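Local atomic coordinates of Lmo0131 protein (Listeria monocytogenes, PDB entry 4Q6J), a protein that is of unknown function but belongs to the EAL domain family, whose members are generally assigned cyclic-di-GMP-specific phosphodiesterase activity. Residues S180-L185 against V209-V214. Numbering follows the deposited sequence.
With EDO (1,2-ethanediol), chain I.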
ATOM      1  N   SER B 180     -16.831  -5.251 -10.644  1.00 14.36           N
ATOM      2  CA  SER B 180     -17.592  -4.449  -9.694  1.00 17.54           C
ATOM      3  C   SER B 180     -18.179  -3.185 -10.342  1.00 15.02           C
ATOM      4  O   SER B 180     -19.255  -2.708  -9.981  1.00 13.91           O
ATOM      5  CB  SER B 180     -16.689  -4.021  -8.555  1.00 17.50           C
ATOM      6  OG  SER B 180     -15.743  -3.094  -9.036  1.00 26.75           O
ATOM      7  N   PHE B 181     -17.440  -2.639 -11.285  1.00 15.51           N
ATOM      8  CA  PHE B 181     -17.844  -1.412 -11.929  1.00 15.16           C
ATOM      9  C   PHE B 181     -19.236  -1.505 -12.595  1.00 15.42           C
ATOM     10  O   PHE B 181     -19.945  -0.497 -12.704  1.00 17.10           O
ATOM     11  CB  PHE B 181     -16.788  -1.039 -12.963  1.00 15.77           C
ATOM     12  CG  PHE B 181     -16.764   0.415 -13.305  1.00 13.73           C
ATOM     13  CD1 PHE B 181     -16.353   1.348 -12.376  1.00 15.00           C
ATOM     14  CD2 PHE B 181     -17.136   0.845 -14.548  1.00 14.91           C
ATOM     15  CE1 PHE B 181     -16.319   2.687 -12.685  1.00 16.25           C
ATOM     16  CE2 PHE B 181     -17.102   2.201 -14.862  1.00 16.58           C
ATOM     17  CZ  PHE B 181     -16.697   3.111 -13.919  1.00 14.23           C
ATOM     18  N   ILE B 182     -19.615  -2.697 -13.042  1.00 12.55           N
ATOM     19  CA  ILE B 182     -20.871  -2.867 -13.755  1.00 13.06           C
ATOM     20  C   ILE B 182     -21.884  -3.740 -12.993  1.00 14.43           C
ATOM     21  O   ILE B 182     -22.883  -4.197 -13.560  1.00 14.29           O
ATOM     22  CB  ILE B 182     -20.634  -3.416 -15.190  1.00 13.67           C
ATOM     23  CG1 ILE B 182     -20.105  -4.859 -15.172  1.00 15.19           C
ATOM     24  CG2 ILE B 182     -19.679  -2.507 -15.914  1.00 14.97           C
ATOM     25  CD1 ILE B 182     -20.151  -5.550 -16.498  1.00 10.50           C
ATOM     26  N   ALA B 183     -21.632  -3.955 -11.704  1.00 12.72           N
ATOM     27  CA  ALA B 183     -22.547  -4.729 -10.899  1.00 17.18           C
ATOM     28  C   ALA B 183     -23.535  -3.815 -10.170  1.00 17.87           C
ATOM     29  O   ALA B 183     -23.230  -2.633  -9.940  1.00 16.10           O
ATOM     30  CB  ALA B 183     -21.769  -5.585  -9.901  1.00 16.76           C
ATOM     31  N   LEU B 184     -24.707  -4.368  -9.822  1.00 16.70           N
ATOM     32  CA  LEU B 184     -25.740  -3.655  -9.044  1.00 22.04           C
ATOM     33  C   LEU B 184     -26.465  -2.510  -9.768  1.00 19.85           C
ATOM     34  O   LEU B 184     -27.078  -1.652  -9.121  1.00 21.23           O
ATOM     35  CB  LEU B 184     -25.170  -3.121  -7.723  1.00 19.13           C
ATOM     36  CG  LEU B 184     -24.386  -4.071  -6.804  1.00 27.93           C
ATOM     37  CD1 LEU B 184     -23.788  -3.307  -5.636  1.00 21.60           C
ATOM     38  CD2 LEU B 184     -25.221  -5.224  -6.289  1.00 26.05           C
ATOM     39  N   LEU B 185     -26.421  -2.502 -11.095  1.00 16.76           N
ATOM     40  CA  LEU B 185     -26.884  -1.336 -11.838  1.00 14.54           C
ATOM     41  C   LEU B 185     -28.398  -1.088 -11.836  1.00 22.72           C
ATOM     42  O   LEU B 185     -28.831   0.048 -12.039  1.00 30.14           O
ATOM     43  CB  LEU B 185     -26.366  -1.335 -13.273  1.00 13.28           C
ATOM     44  CG  LEU B 185     -24.871  -1.222 -13.516  1.00 16.71           C
ATOM     45  CD1 LEU B 185     -24.612  -1.005 -14.997  1.00 13.85           C
ATOM     46  CD2 LEU B 185     -24.223  -0.101 -12.650  1.00 15.15           C
ATOM     47  N   VAL B 209     -13.667   1.795 -24.494  1.00 12.02           N
ATOM     48  CA  VAL B 209     -13.806   1.177 -23.189  1.00 11.08           C
ATOM     49  C   VAL B 209     -14.151  -0.295 -23.343  1.00 12.84           C
ATOM     50  O   VAL B 209     -14.999  -0.629 -24.164  1.00 11.13           O
ATOM     51  CB  VAL B 209     -14.974   1.843 -22.438  1.00 14.10           C
ATOM     52  CG1 VAL B 209     -15.263   1.120 -21.151  1.00 10.55           C
ATOM     53  CG2 VAL B 209     -14.656   3.280 -22.152  1.00 16.85           C
ATOM     54  N   VAL B 210     -13.531  -1.173 -22.549  1.00 10.93           N
ATOM     55  CA  VAL B 210     -13.950  -2.577 -22.467  1.00 11.90           C
ATOM     56  C   VAL B 210     -14.503  -2.788 -21.069  1.00  8.55           C
ATOM     57  O   VAL B 210     -13.822  -2.475 -20.113  1.00 11.05           O
ATOM     58  CB  VAL B 210     -12.782  -3.603 -22.622  1.00  8.44           C
ATOM     59  CG1 VAL B 210     -13.321  -5.016 -22.428  1.00 14.90           C
ATOM     60  CG2 VAL B 210     -12.085  -3.495 -23.953  1.00 10.34           C
ATOM     61  N   THR B 211     -15.725  -3.296 -20.930  1.00  9.68           N
ATOM     62  CA  THR B 211     -16.216  -3.633 -19.600  1.00 11.38           C
ATOM     63  C   THR B 211     -16.106  -5.146 -19.406  1.00 12.39           C
ATOM     64  O   THR B 211     -16.737  -5.890 -20.129  1.00  9.84           O
ATOM     65  CB  THR B 211     -17.677  -3.156 -19.393  1.00 12.27           C
ATOM     66  OG1 THR B 211     -18.492  -3.609 -20.475  1.00 12.59           O
ATOM     67  CG2 THR B 211     -17.748  -1.658 -19.336  1.00 10.82           C
ATOM     68  N   GLU B 212     -15.279  -5.583 -18.447  1.00 10.61           N
ATOM     69  CA  GLU B 212     -15.151  -6.992 -18.112  1.00  9.48           C
ATOM     70  C   GLU B 212     -16.176  -7.346 -17.042  1.00 19.21           C
ATOM     71  O   GLU B 212     -16.787  -6.467 -16.434  1.00 15.21           O
ATOM     72  CB  GLU B 212     -13.768  -7.307 -17.556  1.00 11.56           C
ATOM     73  CG  GLU B 212     -12.632  -6.719 -18.337  1.00 12.79           C
ATOM     74  CD  GLU B 212     -11.281  -7.240 -17.847  1.00 20.08           C
ATOM     75  OE1 GLU B 212     -11.253  -8.211 -17.063  1.00 27.87           O
ATOM     76  OE2 GLU B 212     -10.240  -6.684 -18.231  1.00 19.62           O
ATOM     77  N   GLY B 213     -16.351  -8.639 -16.810  1.00 17.17           N
ATOM     78  CA  GLY B 213     -17.262  -9.095 -15.784  1.00 15.42           C
ATOM     79  C   GLY B 213     -18.700  -9.040 -16.245  1.00 13.21           C
ATOM     80  O   GLY B 213     -19.604  -9.062 -15.421  1.00 15.97           O
ATOM     81  N   VAL B 214     -18.924  -8.979 -17.555  1.00 12.08           N
ATOM     82  CA  VAL B 214     -20.290  -8.980 -18.056  1.00 12.96           C
ATOM     83  C   VAL B 214     -20.901 -10.370 -17.854  1.00 21.13           C
ATOM     84  O   VAL B 214     -20.371 -11.368 -18.335  1.00 19.03           O
ATOM     85  CB  VAL B 214     -20.393  -8.531 -19.540  1.00 13.54           C
ATOM     86  CG1 VAL B 214     -21.826  -8.656 -20.044  1.00 13.76           C
ATOM     87  CG2 VAL B 214     -19.923  -7.091 -19.678  1.00 14.40           C
TER
HETATM   88  C1  EDO I 307     -25.876  -7.846 -12.458  1.00 31.08           C
HETATM   89  O1  EDO I 307     -27.194  -7.313 -12.544  1.00 23.50           O
HETATM   90  C2  EDO I 307     -25.614  -8.274 -11.036  1.00 26.85           C
HETATM   91  O2  EDO I 307     -25.048  -7.187 -10.330  1.00 21.74           O
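Ile-182 shows how a single branched side chain can bridge a loop and the end of a strand with the turn that follows it, reaching Thr-211, Glu-212, Gly-213 and Val-214 with its two arms. With chi1 at 68°, CG1 is set between the backbone N and the carbonyl carbon of its own residue, and a nearly extended chi2 of 167° carries CD1 out to the turn beyond strand 208-211. There the packing is close: Ile-182 CD1 lies 3.5 Å from Val-214 CG2, the two side chains crossing at about a right angle, and also 3.5 Å from the carbonyl oxygen Glu-212 O. Gly-213 O approaches Ile-182 CD1 at 3.7 Å. The other arm sits at ordinary van der Waals distance, Ile-182 CG2 meeting Thr-211 CG2 at 4.0 Å, methyl against methyl. In the TIM-barrel-like fold of the EAL domain, 180-185 lies in the loop after strand 174-177, and 209-214 runs from the end of the neighbouring parallel strand 208-211 into the turn before helix 217-225, whose Leu-223 touches both Ile-182 and Thr-211. Beyond Ile-182 the two segments no longer touch. The carboxylate of Glu-212 turns from Ile-182 and forms a salt bridge with Lys-176, while Ala-183 and Leu-184 lead off toward the subunit interfaces, where Arg-168 of a third subunit hydrogen-bonds to Ser-180 O and Ala-183 O. On this outer side, the exposed Leu-184 gives its backbone N-H to a 1,2-ethanediol, probably from the crystallisation liquor, in a nearly straight bond of 2.9 Å between Leu-184 N and EDO O2.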